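Local coordinates for uncharacterized protein (Bacteroides eggerthii, PDB 4FTD), which is of unknown function but joins an immunoglobulin-like domain to a six-bladed beta-propeller and may take part in carbohydrate metabolism, at residues T297-V302 / N409-T414; A57-A62 / S72-Y77. All coordinates share one frame; numbering follows the deposited sequence.

Contact 1 of 2, residues T297-V302 / N409-T414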
ATOM      1  N   THR A 297       8.827  21.929  -2.052  1.00 43.72           N
ATOM      2  CA  THR A 297      10.249  21.734  -1.721  1.00 44.76           C
ATOM      3  C   THR A 297      10.932  20.780  -2.708  1.00 44.61           C
ATOM      4  O   THR A 297      10.353  20.318  -3.711  1.00 43.54           O
ATOM      5  CB  THR A 297      10.501  21.255  -0.248  1.00 45.84           C
ATOM      6  OG1 THR A 297      10.234  19.842  -0.156  1.00 49.16           O
ATOM      7  CG2 THR A 297       9.643  22.042   0.776  1.00 42.94           C
HETATM    8  N   MSE A 298      12.191  20.475  -2.424  1.00 40.29           N
HETATM    9  CA  MSE A 298      12.919  19.464  -3.189  1.00 38.15           C
HETATM   10  C   MSE A 298      12.450  18.022  -2.953  1.00 39.88           C
HETATM   11  O   MSE A 298      12.829  17.146  -3.751  1.00 40.31           O
HETATM   12  CB  MSE A 298      14.390  19.534  -2.852  1.00 40.12           C
HETATM   13  CG  MSE A 298      14.666  19.251  -1.355  1.00 53.10           C
HETATM   14 SE   MSE A 298      16.544  19.060  -1.097  0.75 82.39          SE
HETATM   15  CE  MSE A 298      16.795  17.295  -1.771  1.00 68.21           C
ATOM     16  N   VAL A 299      11.712  17.776  -1.848  1.00 39.88           N
ATOM     17  CA  VAL A 299      11.134  16.462  -1.494  1.00 42.88           C
ATOM     18  C   VAL A 299       9.668  16.477  -1.879  1.00 41.76           C
ATOM     19  O   VAL A 299       8.802  16.908  -1.127  1.00 41.55           O
ATOM     20  CB  VAL A 299      11.337  16.085  -0.012  1.00 42.31           C
ATOM     21  CG1 VAL A 299      10.934  14.603   0.248  1.00 39.06           C
ATOM     22  CG2 VAL A 299      12.796  16.355   0.383  1.00 41.16           C
ATOM     23  N   THR A 300       9.403  16.005  -3.097  1.00 40.65           N
ATOM     24  CA  THR A 300       8.068  16.076  -3.723  1.00 42.44           C
ATOM     25  C   THR A 300       8.002  15.000  -4.811  1.00 43.12           C
ATOM     26  O   THR A 300       9.049  14.573  -5.340  1.00 38.28           O
ATOM     27  CB  THR A 300       7.813  17.475  -4.328  1.00 45.53           C
ATOM     28  OG1 THR A 300       6.483  17.578  -4.847  1.00 41.74           O
ATOM     29  CG2 THR A 300       8.861  17.804  -5.409  1.00 34.43           C
ATOM     30  N   ASN A 301       6.786  14.552  -5.120  1.00 39.00           N
ATOM     31  CA  ASN A 301       6.568  13.500  -6.071  1.00 37.67           C
ATOM     32  C   ASN A 301       5.238  13.651  -6.731  1.00 40.71           C
ATOM     33  O   ASN A 301       4.322  14.178  -6.144  1.00 41.05           O
ATOM     34  CB  ASN A 301       6.553  12.128  -5.385  1.00 39.30           C
ATOM     35  CG  ASN A 301       7.900  11.697  -4.794  1.00 44.94           C
ATOM     36  OD1 ASN A 301       8.077  11.785  -3.600  1.00 43.39           O
ATOM     37  ND2 ASN A 301       8.837  11.221  -5.630  1.00 35.64           N
ATOM     38  N   VAL A 302       5.152  13.081  -7.917  1.00 38.91           N
ATOM     39  CA  VAL A 302       3.985  13.084  -8.804  1.00 39.98           C
ATOM     40  C   VAL A 302       3.823  11.657  -9.375  1.00 40.03           C
ATOM     41  O   VAL A 302       4.642  11.215 -10.203  1.00 39.47           O
ATOM     42  CB  VAL A 302       4.121  14.120  -9.970  1.00 41.56           C
ATOM     43  CG1 VAL A 302       2.889  14.058 -10.887  1.00 43.02           C
ATOM     44  CG2 VAL A 302       4.270  15.569  -9.459  1.00 38.73           C
ATOM     45  N   ASN A 409      17.877  16.344   3.802  1.00 45.61           N
ATOM     46  CA  ASN A 409      17.832  15.635   2.526  1.00 43.77           C
ATOM     47  C   ASN A 409      16.938  14.390   2.662  1.00 44.52           C
ATOM     48  O   ASN A 409      17.366  13.274   2.390  1.00 44.56           O
ATOM     49  CB  ASN A 409      19.268  15.316   2.056  1.00 43.80           C
ATOM     50  CG  ASN A 409      20.133  14.775   3.168  1.00 47.08           C
ATOM     51  OD1 ASN A 409      21.130  15.386   3.533  1.00 47.84           O
ATOM     52  ND2 ASN A 409      19.707  13.665   3.781  1.00 44.41           N
ATOM     53  N   ALA A 410      15.687  14.635   3.055  1.00 43.68           N
ATOM     54  CA  ALA A 410      14.757  13.615   3.518  1.00 46.57           C
ATOM     55  C   ALA A 410      13.979  12.969   2.353  1.00 40.51           C
ATOM     56  O   ALA A 410      12.741  12.824   2.386  1.00 42.65           O
ATOM     57  CB  ALA A 410      13.830  14.240   4.576  1.00 42.07           C
ATOM     58  N   LEU A 411      14.710  12.540   1.335  1.00 41.21           N
ATOM     59  CA  LEU A 411      14.096  11.896   0.189  1.00 38.78           C
ATOM     60  C   LEU A 411      13.564  10.514   0.674  1.00 34.84           C
ATOM     61  O   LEU A 411      14.250   9.788   1.475  1.00 42.24           O
ATOM     62  CB  LEU A 411      15.055  11.761  -1.016  1.00 42.74           C
ATOM     63  CG  LEU A 411      15.351  13.055  -1.828  1.00 42.59           C
ATOM     64  CD1 LEU A 411      14.074  13.672  -2.412  1.00 37.85           C
ATOM     65  CD2 LEU A 411      16.147  14.053  -1.004  1.00 38.54           C
ATOM     66  N   ALA A 412      12.327  10.234   0.265  1.00 38.43           N
ATOM     67  CA  ALA A 412      11.592   9.017   0.636  1.00 36.29           C
ATOM     68  C   ALA A 412      10.913   8.436  -0.583  1.00 41.00           C
ATOM     69  O   ALA A 412      10.507   9.181  -1.480  1.00 36.96           O
ATOM     70  CB  ALA A 412      10.548   9.288   1.722  1.00 36.97           C
ATOM     71  N   GLN A 413      10.851   7.107  -0.636  1.00 35.42           N
ATOM     72  CA  GLN A 413      10.260   6.371  -1.731  1.00 37.62           C
ATOM     73  C   GLN A 413       9.258   5.353  -1.137  1.00 41.85           C
ATOM     74  O   GLN A 413       9.335   4.941   0.032  1.00 36.40           O
ATOM     75  CB  GLN A 413      11.310   5.583  -2.556  1.00 33.64           C
ATOM     76  CG  GLN A 413      12.355   6.446  -3.251  1.00 36.53           C
ATOM     77  CD  GLN A 413      13.387   7.022  -2.320  1.00 39.82           C
ATOM     78  OE1 GLN A 413      13.869   6.329  -1.407  1.00 37.94           O
ATOM     79  NE2 GLN A 413      13.767   8.276  -2.548  1.00 36.23           N
ATOM     80  N   THR A 414       8.295   5.010  -1.969  1.00 35.26           N
ATOM     81  CA  THR A 414       7.346   3.929  -1.716  1.00 40.28           C
ATOM     82  C   THR A 414       7.298   3.038  -2.947  1.00 38.27           C
ATOM     83  O   THR A 414       7.639   3.438  -4.065  1.00 38.63           O
ATOM     84  CB  THR A 414       5.925   4.426  -1.399  1.00 40.40           C
ATOM     85  OG1 THR A 414       5.427   5.182  -2.506  1.00 43.69           O
ATOM     86  CG2 THR A 414       5.905   5.234  -0.114  1.00 39.34           C
TER
HETATM   87  O   HOH W   1      10.666  11.764  -2.357  1.00 41.91           O
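A bridging water ties Asn301 to Ala412: its oxygen lies 2.7 Å from Ala412 O, to which it donates. It gives its other hydrogen to Asn301 OD1, 2.9 Å away. Both ends are acceptors and could not bond each other directly; OD1 and Ala412 O stay 4.1 Å apart, and the water supplies the protons that make the pairing possible. No direct hydrogen bond joins the two segments.

Beside the water, methyl groups carry the contact. Val299 sets CG1 (anti to the backbone N, chi1 -170°) against the carbonyl oxygen Ala410 O, 3.3 Å away, while its CG2 lies 4.1 Å from Leu411 CD1. The other methyl of Leu411, CD2, meets CE of selenomethionine Met298 at 3.4 Å, a tight approach in which the two side chains cross at about a right angle. An ST turn, Val299 N to Thr297 OG1, shapes the chain leading into Val299.

The loops leading into the outermost strands 300-304 and 412-420 of two different propeller sheets meet here, and the water joins the strands themselves. Val340, of the intervening sheet, touches Val299, Asn301 and Ala412, so strand 339-340 packs against both segments.

Contact 2 of 2, residues A57-A62 / S72-Y77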
ATOM      1  N   ALA A  57     -37.831 -20.889   8.022  1.00 54.30           N
ATOM      2  CA  ALA A  57     -38.188 -22.135   8.665  1.00 51.19           C
ATOM      3  C   ALA A  57     -36.918 -23.002   8.904  1.00 53.01           C
ATOM      4  O   ALA A  57     -36.601 -23.893   8.123  1.00 55.63           O
ATOM      5  CB  ALA A  57     -39.226 -22.894   7.848  1.00 56.63           C
ATOM      6  N   LEU A  58     -36.187 -22.699   9.978  1.00 46.06           N
ATOM      7  CA  LEU A  58     -35.008 -23.499  10.362  1.00 45.86           C
ATOM      8  C   LEU A  58     -35.461 -24.707  11.200  1.00 42.83           C
ATOM      9  O   LEU A  58     -36.120 -24.552  12.235  1.00 44.53           O
ATOM     10  CB  LEU A  58     -33.991 -22.672  11.140  1.00 46.32           C
ATOM     11  CG  LEU A  58     -33.359 -21.516  10.362  1.00 52.09           C
ATOM     12  CD1 LEU A  58     -32.377 -20.810  11.252  1.00 44.13           C
ATOM     13  CD2 LEU A  58     -32.681 -21.989   9.084  1.00 47.04           C
ATOM     14  N   SER A  59     -35.129 -25.910  10.741  1.00 41.95           N
ATOM     15  CA  SER A  59     -35.463 -27.159  11.436  1.00 41.40           C
ATOM     16  C   SER A  59     -34.267 -27.461  12.362  1.00 40.71           C
ATOM     17  O   SER A  59     -33.105 -27.368  11.935  1.00 41.29           O
ATOM     18  CB  SER A  59     -35.716 -28.320  10.454  1.00 43.53           C
ATOM     19  OG  SER A  59     -37.003 -28.192   9.830  1.00 43.41           O
ATOM     20  N   ILE A  60     -34.561 -27.802  13.611  1.00 43.30           N
ATOM     21  CA  ILE A  60     -33.544 -28.034  14.622  1.00 41.71           C
ATOM     22  C   ILE A  60     -33.718 -29.407  15.240  1.00 47.66           C
ATOM     23  O   ILE A  60     -34.790 -29.974  15.216  1.00 43.40           O
ATOM     24  CB  ILE A  60     -33.561 -26.943  15.735  1.00 45.37           C
ATOM     25  CG1 ILE A  60     -34.893 -26.935  16.484  1.00 52.30           C
ATOM     26  CG2 ILE A  60     -33.280 -25.538  15.144  1.00 43.37           C
ATOM     27  CD1 ILE A  60     -34.839 -26.190  17.804  1.00 53.81           C
ATOM     28  N   GLU A  61     -32.638 -29.916  15.800  1.00 45.92           N
ATOM     29  CA  GLU A  61     -32.631 -31.169  16.527  1.00 45.77           C
ATOM     30  C   GLU A  61     -31.814 -30.934  17.765  1.00 50.74           C
ATOM     31  O   GLU A  61     -30.735 -30.345  17.682  1.00 49.02           O
ATOM     32  CB  GLU A  61     -31.982 -32.251  15.670  1.00 46.18           C
ATOM     33  CG  GLU A  61     -31.961 -33.638  16.241  1.00 67.21           C
ATOM     34  CD  GLU A  61     -31.334 -34.597  15.230  1.00 83.67           C
ATOM     35  OE1 GLU A  61     -32.027 -35.016  14.264  1.00 78.48           O
ATOM     36  OE2 GLU A  61     -30.131 -34.898  15.392  1.00 72.52           O
ATOM     37  N   ALA A  62     -32.305 -31.424  18.893  1.00 50.89           N
ATOM     38  CA  ALA A  62     -31.690 -31.135  20.187  1.00 56.03           C
ATOM     39  C   ALA A  62     -31.597 -32.354  21.055  1.00 56.44           C
ATOM     40  O   ALA A  62     -32.411 -33.256  20.922  1.00 55.67           O
ATOM     41  CB  ALA A  62     -32.527 -30.103  20.893  1.00 46.58           C
ATOM     42  N   SER A  72     -40.955 -26.326  19.847  1.00 57.97           N
ATOM     43  CA  SER A  72     -41.111 -26.559  18.415  1.00 57.17           C
ATOM     44  C   SER A  72     -39.758 -26.995  17.842  1.00 57.74           C
ATOM     45  O   SER A  72     -38.724 -26.671  18.411  1.00 50.71           O
ATOM     46  CB  SER A  72     -41.525 -25.251  17.712  1.00 59.75           C
ATOM     47  OG  SER A  72     -41.692 -25.461  16.303  1.00 68.64           O
ATOM     48  N   GLU A  73     -39.804 -27.710  16.724  1.00 48.66           N
ATOM     49  CA  GLU A  73     -38.613 -28.163  15.995  1.00 48.25           C
ATOM     50  C   GLU A  73     -38.300 -27.269  14.833  1.00 46.23           C
ATOM     51  O   GLU A  73     -37.351 -27.566  14.112  1.00 46.15           O
ATOM     52  CB  GLU A  73     -38.823 -29.591  15.415  1.00 51.70           C
ATOM     53  CG  GLU A  73     -38.988 -30.684  16.437  1.00 64.87           C
ATOM     54  CD  GLU A  73     -38.779 -32.080  15.858  1.00 64.87           C
ATOM     55  OE1 GLU A  73     -39.040 -32.389  14.655  1.00 60.37           O
ATOM     56  OE2 GLU A  73     -38.308 -32.900  16.643  1.00 64.94           O
ATOM     57  N   VAL A  74     -39.142 -26.250  14.590  1.00 45.54           N
ATOM     58  CA  VAL A  74     -39.018 -25.348  13.443  1.00 48.49           C
ATOM     59  C   VAL A  74     -39.020 -23.941  13.996  1.00 45.31           C
ATOM     60  O   VAL A  74     -39.814 -23.648  14.859  1.00 47.91           O
ATOM     61  CB  VAL A  74     -40.150 -25.505  12.400  1.00 52.38           C
ATOM     62  CG1 VAL A  74     -39.828 -24.648  11.163  1.00 60.62           C
ATOM     63  CG2 VAL A  74     -40.267 -26.951  12.002  1.00 60.01           C
HETATM   64  N   MSE A  75     -38.117 -23.089  13.539  1.00 42.22           N
HETATM   65  CA  MSE A  75     -38.029 -21.718  14.072  1.00 51.32           C
HETATM   66  C   MSE A  75     -37.950 -20.707  12.929  1.00 49.07           C
HETATM   67  O   MSE A  75     -37.316 -20.970  11.907  1.00 45.49           O
HETATM   68  CB  MSE A  75     -36.793 -21.607  14.976  1.00 46.23           C
HETATM   69  CG  MSE A  75     -36.925 -22.467  16.237  1.00 52.40           C
HETATM   70 SE   MSE A  75     -35.396 -22.266  17.429  0.75 59.28          SE
HETATM   71  CE  MSE A  75     -35.920 -20.456  18.276  1.00 50.50           C
ATOM     72  N   ASP A  76     -38.570 -19.550  13.124  1.00 49.63           N
ATOM     73  CA  ASP A  76     -38.633 -18.495  12.108  1.00 51.49           C
ATOM     74  C   ASP A  76     -37.601 -17.416  12.437  1.00 54.01           C
ATOM     75  O   ASP A  76     -37.780 -16.625  13.379  1.00 54.67           O
ATOM     76  CB  ASP A  76     -40.047 -17.900  12.070  1.00 54.10           C
ATOM     77  CG  ASP A  76     -40.225 -16.834  10.973  1.00 61.02           C
ATOM     78  OD1 ASP A  76     -39.277 -16.483  10.234  1.00 64.86           O
ATOM     79  OD2 ASP A  76     -41.351 -16.327  10.874  1.00 68.72           O
ATOM     80  N   TYR A  77     -36.511 -17.417  11.681  1.00 55.74           N
ATOM     81  CA  TYR A  77     -35.449 -16.417  11.796  1.00 57.54           C
ATOM     82  C   TYR A  77     -35.448 -15.444  10.592  1.00 55.48           C
ATOM     83  O   TYR A  77     -34.407 -14.933  10.211  1.00 60.46           O
ATOM     84  CB  TYR A  77     -34.092 -17.123  11.945  1.00 56.65           C
ATOM     85  CG  TYR A  77     -33.820 -17.517  13.374  1.00 51.74           C
ATOM     86  CD1 TYR A  77     -34.295 -18.715  13.885  1.00 46.68           C
ATOM     87  CD2 TYR A  77     -33.172 -16.648  14.236  1.00 47.52           C
ATOM     88  CE1 TYR A  77     -34.067 -19.060  15.202  1.00 49.21           C
ATOM     89  CE2 TYR A  77     -32.937 -16.988  15.558  1.00 49.91           C
ATOM     90  CZ  TYR A  77     -33.397 -18.197  16.035  1.00 45.23           C
ATOM     91  OH  TYR A  77     -33.161 -18.566  17.341  1.00 51.20           O
TER
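Segments 57-62 and 72-77 form an antiparallel strand pair at the margin of the immunoglobulin-like domain, with the directions of the parts 57-60 and 72-77 lying 125° apart. Leu58 and Met75 make the hydrogen-bonded pair: Leu58 N gives to Met75 O at 2.8 Å, and Met75 N returns the bond to Leu58 O at 2.8 Å. One residue further, Ser59 and Val74 form the non-hydrogen-bonded pair, after which Ile60 N reaches Glu73 O at 2.8 Å with an N-H...O angle of 162°. The carbonyls serve twice, as is common in beta structure: Leu58 O also receives the CA-H of Val74, CA lying 3.2 Å from it, and Glu73 O likewise meets the CA of Ser59.

The two faces differ in character. On that of Leu58 and Met75, the side chains enter the sandwich core. Ile60 holds CG1 between the backbone N and the carbonyl carbon (chi1 62°), which puts it against Glu73 O. Its CD1 lies 4.0 Å from SE of selenomethionine Met75, and both residues also touch Leu90 and Met103 of strands 85-93 and 98-106. Leu58 CD1 lies 3.9 Å from Tyr77 CD1, the two side chains crossing at about a right angle. The face of Ser59 and Val74 is more open, and here Ala57 CB packs 3.8 Å from Val74 CG1.

Strand 58-64 pairs on its other edge with strand 17-22, while 74-75 is an outermost strand of the sheet. Tyr77 fixes the far end of its segment to the core, its OH hydrogen-bonding to Met103 O. At the opposite end Ser72 folds back on its own segment: its OG donates to a lone pair of Val74 O, in the carbonyl plane and 3.0 Å away.

The two contacts illustrate how a two-part chain is built from separately organised beta units. Contact 2 comes first in the sequence and is complete before contact 1 opens; its partners are only 10 residues apart, within one sheet of the immunoglobulin-like domain. Contact 1 spans 107 residues and brings together end strands of different propeller sheets. Their centres lie 63 Å apart on opposite sides of the chain's centre, with nearest atoms about 46 Å from each other, and they share no strand or sheet. Each belongs to its own part of the chain: local strand pairing at the edge of one domain, long-range meeting of blades in the other.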